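Local coordinates for BIS(5'-nucleosyl)-tetraphosphatase (Diadenosine tetraphosphatase), putative (Plasmodium falciparum, PDB 5CFJ), which probably hydrolyses diadenosine tetraphosphate asymmetrically, as a member of the Nudix hydrolase family, at residues 66-71 / 114-119. Residues are numbered along the deposited sequence; the frame is centred on the assembly and turned at random.
Sequences LEETGI and DEHTDY
At the edge of the H116 imidazole, in its plane, lies E68 CD, 3.7 Å from H116 CE1, while E68 OE1 stands obliquely to the ring; carboxylate and ring are turned 70° against each other. CG of the preceding residue, E115, lies over one face, offset toward the rim. The Nudix-box helix, 57-69, here faces the turn leading into strand 116-122 of the Nudix fold.

Two waters join the partners. One accepts a weak bond from H116 NE2 and donates to E68 OE1. Histidine suits this place because its two nitrogens, on different sides of CE1, can serve both waters at once. With CG anti to its carbonyl carbon (chi1 -68°) and an extended chain beyond, E68 carries its carboxylate to the ring, while its OE1 also accepts from the backbone N of K48, which helps hold the carboxylate beside strand 44-50.

The other oxygen faces acid. E68 OE2 is 3.0 Å from E115 OE1, the carboxylate planes 76° apart, and E64 of the same helix is close too. Glutamate suits both positions by its length: the chain of E115, its CG anti to the backbone N, is extended like that of E68, and together they span the gap between helix and turn. Such a cluster of acids is consistent with the magnesium-binding role of Nudix-box glutamates in relatives.

Nearer the backbone, the second water donates to E68 O at 2.8 Å and lies in the imidazole plane, 2.7 Å from H116 ND1.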
loop_
_atom_site.group_PDB
_atom_site.type_symbol
_atom_site.label_atom_id
_atom_site.label_comp_id
_atom_site.label_asym_id
_atom_site.label_seq_id
_atom_site.Cartn_x
_atom_site.Cartn_y
_atom_site.Cartn_z
ATOM N N LEU A 66 -6.112 6.030 -6.451
ATOM C CA LEU A 66 -7.447 6.414 -6.887
ATOM C C LEU A 66 -8.045 5.380 -7.855
ATOM O O LEU A 66 -9.202 4.989 -7.724
ATOM C CB LEU A 66 -7.401 7.796 -7.532
ATOM C CG LEU A 66 -8.698 8.328 -8.135
ATOM C CD1 LEU A 66 -9.813 8.391 -7.100
ATOM C CD2 LEU A 66 -8.440 9.700 -8.724
ATOM N N GLU A 67 -7.255 4.936 -8.826
ATOM C CA GLU A 67 -7.717 3.947 -9.791
ATOM C C GLU A 67 -8.098 2.635 -9.124
ATOM O O GLU A 67 -9.083 2.001 -9.502
ATOM C CB GLU A 67 -6.645 3.679 -10.844
ATOM C CG GLU A 67 -6.422 4.843 -11.783
ATOM C CD GLU A 67 -5.462 4.537 -12.911
ATOM O OE1 GLU A 67 -5.310 3.349 -13.264
ATOM O OE2 GLU A 67 -4.870 5.495 -13.455
ATOM N N GLU A 68 -7.315 2.222 -8.134
ATOM C CA GLU A 68 -7.459 0.883 -7.573
ATOM C C GLU A 68 -8.404 0.805 -6.380
ATOM O O GLU A 68 -8.828 -0.290 -6.005
ATOM C CB GLU A 68 -6.081 0.328 -7.199
ATOM C CG GLU A 68 -5.242 0.074 -8.429
ATOM C CD GLU A 68 -3.829 -0.370 -8.137
ATOM O OE1 GLU A 68 -3.418 -0.470 -6.960
ATOM O OE2 GLU A 68 -3.110 -0.643 -9.116
ATOM N N THR A 69 -8.746 1.944 -5.784
ATOM C CA THR A 69 -9.590 1.944 -4.589
ATOM C C THR A 69 -10.725 2.963 -4.624
ATOM O O THR A 69 -11.591 2.953 -3.755
ATOM C CB THR A 69 -8.778 2.251 -3.311
ATOM O OG1 THR A 69 -8.372 3.625 -3.317
ATOM C CG2 THR A 69 -7.567 1.357 -3.161
ATOM N N GLY A 70 -10.688 3.889 -5.578
ATOM C CA GLY A 70 -11.642 4.986 -5.611
ATOM C C GLY A 70 -11.380 6.062 -4.565
ATOM O O GLY A 70 -12.119 7.034 -4.475
ATOM N N ILE A 71 -10.310 5.917 -3.786
ATOM C CA ILE A 71 -10.017 6.888 -2.739
ATOM C C ILE A 71 -9.044 7.938 -3.257
ATOM O O ILE A 71 -7.919 7.610 -3.640
ATOM C CB ILE A 71 -9.428 6.206 -1.493
ATOM C CG1 ILE A 71 -10.407 5.168 -0.935
ATOM C CG2 ILE A 71 -9.063 7.241 -0.447
ATOM C CD1 ILE A 71 -9.834 4.342 0.202
ATOM N N ASP A 114 -10.732 -3.893 -11.858
ATOM C CA ASP A 114 -10.575 -5.279 -12.297
ATOM C C ASP A 114 -9.230 -5.881 -11.876
ATOM O O ASP A 114 -9.042 -7.095 -11.955
ATOM C CB ASP A 114 -10.758 -5.403 -13.818
ATOM C CG ASP A 114 -9.846 -4.479 -14.616
ATOM O OD1 ASP A 114 -8.926 -3.870 -14.037
ATOM O OD2 ASP A 114 -10.055 -4.370 -15.846
ATOM N N GLU A 115 -8.313 -5.039 -11.410
ATOM C CA GLU A 115 -6.991 -5.494 -10.999
ATOM C C GLU A 115 -7.013 -6.314 -9.708
ATOM O O GLU A 115 -6.073 -7.066 -9.427
ATOM C CB GLU A 115 -6.059 -4.292 -10.836
ATOM C CG GLU A 115 -4.590 -4.638 -10.704
ATOM C CD GLU A 115 -3.699 -3.485 -11.114
ATOM O OE1 GLU A 115 -4.231 -2.377 -11.335
ATOM O OE2 GLU A 115 -2.470 -3.681 -11.204
ATOM N N HIS A 116 -8.074 -6.163 -8.918
ATOM C CA HIS A 116 -8.150 -6.829 -7.623
ATOM C C HIS A 116 -9.508 -7.453 -7.357
ATOM O O HIS A 116 -10.525 -6.958 -7.824
ATOM C CB HIS A 116 -7.819 -5.842 -6.510
ATOM C CG HIS A 116 -6.457 -5.245 -6.636
ATOM N ND1 HIS A 116 -6.240 -4.000 -7.191
ATOM C CD2 HIS A 116 -5.236 -5.729 -6.311
ATOM C CE1 HIS A 116 -4.947 -3.738 -7.183
ATOM N NE2 HIS A 116 -4.314 -4.775 -6.658
ATOM N N THR A 117 -9.518 -8.527 -6.573
ATOM C CA THR A 117 -10.760 -9.234 -6.283
ATOM C C THR A 117 -11.244 -9.014 -4.855
ATOM O O THR A 117 -12.394 -9.305 -4.541
ATOM C CB THR A 117 -10.611 -10.745 -6.502
ATOM O OG1 THR A 117 -9.559 -11.240 -5.667
ATOM C CG2 THR A 117 -10.287 -11.046 -7.955
ATOM N N ASP A 118 -10.373 -8.505 -3.992
ATOM C CA ASP A 118 -10.698 -8.360 -2.580
ATOM C C ASP A 118 -9.781 -7.322 -1.952
ATOM O O ASP A 118 -8.760 -6.961 -2.534
ATOM C CB ASP A 118 -10.554 -9.707 -1.869
ATOM C CG ASP A 118 -11.331 -9.785 -0.567
ATOM O OD1 ASP A 118 -12.112 -8.860 -0.253
ATOM O OD2 ASP A 118 -11.162 -10.796 0.150
ATOM N N TYR A 119 -10.150 -6.832 -0.774
ATOM C CA TYR A 119 -9.278 -5.952 -0.005
ATOM C C TYR A 119 -9.453 -6.269 1.458
ATOM O O TYR A 119 -10.496 -6.772 1.871
ATOM C CB TYR A 119 -9.589 -4.475 -0.256
ATOM C CG TYR A 119 -10.936 -4.030 0.271
ATOM C CD1 TYR A 119 -11.082 -3.550 1.573
ATOM C CD2 TYR A 119 -12.065 -4.096 -0.533
ATOM C CE1 TYR A 119 -12.329 -3.151 2.049
ATOM C CE2 TYR A 119 -13.306 -3.703 -0.069
ATOM C CZ TYR A 119 -13.436 -3.238 1.219
ATOM O OH TYR A 119 -14.678 -2.842 1.665
HETATM O O HOH W 1 -8.368 -2.384 -7.730
HETATM O O HOH W 2 -1.949 -2.833 -6.069
#